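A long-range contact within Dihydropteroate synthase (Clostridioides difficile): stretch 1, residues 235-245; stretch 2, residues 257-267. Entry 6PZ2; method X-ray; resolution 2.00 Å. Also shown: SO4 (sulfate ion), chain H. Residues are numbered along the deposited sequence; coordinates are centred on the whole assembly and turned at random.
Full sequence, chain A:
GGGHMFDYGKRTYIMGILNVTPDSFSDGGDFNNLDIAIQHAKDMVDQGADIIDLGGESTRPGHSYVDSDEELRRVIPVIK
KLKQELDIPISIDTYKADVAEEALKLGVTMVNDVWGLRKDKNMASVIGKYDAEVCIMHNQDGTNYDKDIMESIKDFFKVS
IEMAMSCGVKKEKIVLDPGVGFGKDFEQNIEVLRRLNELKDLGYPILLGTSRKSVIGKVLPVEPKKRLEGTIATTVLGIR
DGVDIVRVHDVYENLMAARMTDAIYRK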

# COMPACT_ATOMS: atom_id res chain seq x y z
N THR A 235 3.84 4.65 1.86
CA THR A 235 3.99 5.28 0.55
C THR A 235 2.62 5.60 -0.03
O THR A 235 2.37 6.70 -0.52
CB THR A 235 4.80 4.39 -0.39
OG1 THR A 235 6.16 4.42 0.02
CG2 THR A 235 4.73 4.80 -1.85
N VAL A 236 1.72 4.63 0.01
CA VAL A 236 0.40 4.73 -0.67
C VAL A 236 -0.47 5.80 -0.00
O VAL A 236 -1.06 6.66 -0.67
CB VAL A 236 -0.28 3.34 -0.69
CG1 VAL A 236 -1.74 3.38 -1.12
CG2 VAL A 236 0.49 2.41 -1.61
N LEU A 237 -0.54 5.74 1.32
CA LEU A 237 -1.29 6.69 2.10
C LEU A 237 -0.69 8.09 1.96
O LEU A 237 -1.43 9.10 1.89
CB LEU A 237 -1.29 6.24 3.58
CG LEU A 237 -1.99 4.91 3.82
CD1 LEU A 237 -1.75 4.39 5.23
CD2 LEU A 237 -3.49 5.04 3.58
N GLY A 238 0.64 8.15 1.94
CA GLY A 238 1.32 9.41 1.79
C GLY A 238 0.93 10.07 0.49
O GLY A 238 0.55 11.24 0.46
N ILE A 239 0.98 9.32 -0.59
CA ILE A 239 0.66 9.92 -1.89
C ILE A 239 -0.78 10.44 -1.84
O ILE A 239 -1.06 11.53 -2.26
CB ILE A 239 0.79 8.93 -3.05
CG1 ILE A 239 2.24 8.49 -3.22
CG2 ILE A 239 0.21 9.53 -4.33
CD1 ILE A 239 2.40 7.17 -3.95
N ARG A 240 -1.69 9.68 -1.25
CA ARG A 240 -3.07 10.13 -1.20
C ARG A 240 -3.14 11.44 -0.42
O ARG A 240 -3.92 12.32 -0.78
CB ARG A 240 -3.98 9.03 -0.64
CG ARG A 240 -5.19 9.56 0.11
CD ARG A 240 -6.55 9.11 -0.37
NE ARG A 240 -6.99 8.01 0.44
CZ ARG A 240 -8.24 7.60 0.59
NH1 ARG A 240 -8.50 6.31 0.45
NH2 ARG A 240 -9.19 8.43 0.98
N ASP A 241 -2.32 11.58 0.62
CA ASP A 241 -2.27 12.77 1.45
C ASP A 241 -1.46 13.93 0.84
O ASP A 241 -1.33 14.98 1.45
CB ASP A 241 -1.71 12.36 2.81
CG ASP A 241 -2.74 11.62 3.65
OD1 ASP A 241 -3.90 12.06 3.60
OD2 ASP A 241 -2.37 10.63 4.35
N GLY A 242 -0.88 13.80 -0.34
CA GLY A 242 -0.23 14.91 -1.00
C GLY A 242 1.28 14.73 -1.16
O GLY A 242 1.94 15.63 -1.71
N VAL A 243 1.83 13.58 -0.73
CA VAL A 243 3.27 13.37 -0.83
C VAL A 243 3.69 13.34 -2.30
O VAL A 243 3.04 12.71 -3.12
CB VAL A 243 3.71 12.10 -0.11
CG1 VAL A 243 5.14 11.78 -0.45
CG2 VAL A 243 3.51 12.20 1.40
N ASP A 244 4.83 13.97 -2.58
CA ASP A 244 5.36 14.10 -3.94
C ASP A 244 6.56 13.17 -4.14
O ASP A 244 6.84 12.74 -5.25
CB ASP A 244 5.83 15.53 -4.18
CG ASP A 244 4.65 16.47 -4.33
OD1 ASP A 244 3.94 16.35 -5.37
OD2 ASP A 244 4.39 17.25 -3.38
N ILE A 245 7.32 12.94 -3.07
CA ILE A 245 8.54 12.20 -3.18
C ILE A 245 8.59 11.26 -1.99
O ILE A 245 8.41 11.76 -0.87
CB ILE A 245 9.78 13.11 -3.15
CG1 ILE A 245 9.70 14.27 -4.15
CG2 ILE A 245 11.05 12.29 -3.32
CD1 ILE A 245 10.86 15.24 -4.13
N ALA A 257 3.73 0.43 -6.42
CA ALA A 257 2.61 0.87 -5.58
C ALA A 257 2.24 2.34 -5.85
O ALA A 257 1.05 2.75 -5.83
CB ALA A 257 2.97 0.64 -4.12
N ALA A 258 3.27 3.17 -6.04
CA ALA A 258 3.06 4.58 -6.29
C ALA A 258 2.33 4.77 -7.62
O ALA A 258 1.50 5.64 -7.74
CB ALA A 258 4.39 5.30 -6.32
N ARG A 259 2.67 3.99 -8.63
CA ARG A 259 1.97 4.13 -9.94
C ARG A 259 0.49 3.76 -9.80
O ARG A 259 -0.35 4.42 -10.35
CB ARG A 259 2.64 3.24 -10.98
CG ARG A 259 3.99 3.80 -11.40
CD ARG A 259 4.58 3.01 -12.54
NE ARG A 259 5.81 3.62 -13.01
CZ ARG A 259 6.65 3.04 -13.86
NH1 ARG A 259 7.73 3.70 -14.26
NH2 ARG A 259 6.41 1.83 -14.32
N MET A 260 0.19 2.76 -8.96
CA MET A 260 -1.17 2.32 -8.79
C MET A 260 -1.92 3.44 -8.07
O MET A 260 -2.99 3.83 -8.49
CB MET A 260 -1.26 0.99 -8.02
CG MET A 260 -2.65 0.37 -8.05
SD MET A 260 -3.19 -0.02 -9.76
CE MET A 260 -4.92 0.42 -9.69
N THR A 261 -1.29 4.01 -7.05
CA THR A 261 -1.93 5.09 -6.32
C THR A 261 -2.07 6.34 -7.21
O THR A 261 -3.09 7.03 -7.18
CB THR A 261 -1.14 5.39 -5.04
OG1 THR A 261 -0.80 4.18 -4.37
CG2 THR A 261 -1.91 6.31 -4.14
N ASP A 262 -1.03 6.63 -7.99
CA ASP A 262 -1.09 7.81 -8.89
C ASP A 262 -2.30 7.64 -9.83
O ASP A 262 -3.01 8.60 -10.07
CB ASP A 262 0.17 8.00 -9.75
CG ASP A 262 1.42 8.42 -8.99
OD1 ASP A 262 1.27 8.93 -7.84
OD2 ASP A 262 2.53 8.20 -9.54
N ALA A 263 -2.51 6.43 -10.35
CA ALA A 263 -3.61 6.22 -11.34
C ALA A 263 -4.97 6.46 -10.69
O ALA A 263 -5.88 6.94 -11.34
CB ALA A 263 -3.51 4.83 -11.92
N ILE A 264 -5.10 6.24 -9.39
CA ILE A 264 -6.38 6.46 -8.71
C ILE A 264 -6.58 7.94 -8.34
O ILE A 264 -7.69 8.43 -8.43
CB ILE A 264 -6.47 5.54 -7.47
CG1 ILE A 264 -6.43 4.06 -7.86
CG2 ILE A 264 -7.68 5.86 -6.61
CD1 ILE A 264 -6.16 3.13 -6.69
N TYR A 265 -5.58 8.67 -7.87
CA TYR A 265 -5.82 10.02 -7.34
C TYR A 265 -5.27 11.16 -8.20
O TYR A 265 -5.60 12.29 -7.95
CB TYR A 265 -5.17 10.18 -5.96
CG TYR A 265 -5.84 9.27 -4.98
CD1 TYR A 265 -7.10 9.57 -4.49
CD2 TYR A 265 -5.30 8.04 -4.68
CE1 TYR A 265 -7.77 8.71 -3.64
CE2 TYR A 265 -5.97 7.15 -3.86
CZ TYR A 265 -7.20 7.49 -3.33
OH TYR A 265 -7.83 6.63 -2.48
N ARG A 266 -4.34 10.93 -9.10
CA ARG A 266 -3.73 12.06 -9.81
C ARG A 266 -4.47 12.17 -11.14
O ARG A 266 -4.86 11.15 -11.69
CB ARG A 266 -2.22 11.87 -9.98
CG ARG A 266 -1.43 12.08 -8.70
CD ARG A 266 0.07 12.05 -8.93
NE ARG A 266 0.82 11.73 -7.72
CZ ARG A 266 1.23 12.64 -6.85
NH1 ARG A 266 2.13 12.34 -5.91
NH2 ARG A 266 0.71 13.85 -6.96
N LYS A 267 -4.64 13.39 -11.63
CA LYS A 267 -5.68 13.69 -12.61
C LYS A 267 -5.11 13.42 -14.02
O LYS A 267 -4.73 12.28 -14.35
CB LYS A 267 -6.19 15.13 -12.44
CG LYS A 267 -6.01 15.78 -11.06
CD LYS A 267 -7.26 15.85 -10.20
CE LYS A 267 -7.58 14.56 -9.48
NZ LYS A 267 -8.35 13.63 -10.34
OXT LYS A 267 -5.00 14.32 -14.85
S SO4 H . 8.89 1.44 -17.24
O1 SO4 H . 8.96 2.92 -17.33
O2 SO4 H . 9.63 0.91 -16.05
O3 SO4 H . 7.45 1.11 -17.16
O4 SO4 H . 9.45 0.81 -18.47
O HOH W 1 1.59 15.69 -4.55

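The two stretches contribute helices 235-240 and 257-265, which run in broadly the same direction: their axes cross at -30° and approach to 9.2 Å. Register is set by two close backbone pairs, Val236 CA to Thr261 CA at 6.1 Å and Arg240 CA to Tyr265 CA at 6.7 Å, one helical turn apart on each helix. The first helix closes in a Schellman motif. Gly242 has phi 115°, and Gly242 N bonds to Ile239 O (3.0 Å) while Val243 N bonds to Gly238 O (2.9 Å). A CB at these Gly242 angles would jam against the preceding carbonyl oxygen.

Small side chains on the second helix admit branched ones from the first. Val236 CG2 lies 3.9 Å from Ala257 CB, and Ile239 CD1 reaches 3.6 Å from Ala258 CB. Ile239 CG2 also packs against Thr261 CG2 (3.9 Å). Thr261 OG1 donates to Ala257 O at 2.8 Å in its own helix while also lying 3.5 Å from Val236 CG1.

Polar contacts gather toward the C-terminal ends. Arg266 NE forms a salt bridge with Asp262 OD1 (2.8 Å, N-H...O angle 160°), which ties the guanidinium to its own helix. From there Arg266 NH1 donates to Val243 O across the contact at 3.0 Å, but the angle of 127° makes the bond weak. Arg266 NH2 and Asp244 OD1 are 4.4 Å apart, too far for a salt bridge, and one water joins them, accepting from Arg266 NH2 (3.2 Å) and donating to Asp244 OD1 (2.6 Å) and to Gly242 O (2.9 Å).

Proximity alone misleads at Arg240. Arg240 NH1 is 3.0 Å from Tyr265 OH, yet the hydroxyl sits over the guanidinium face and the angle is too poor for a hydrogen bond. Arg240 CD, in turn, lies over one face of the Tyr265 ring.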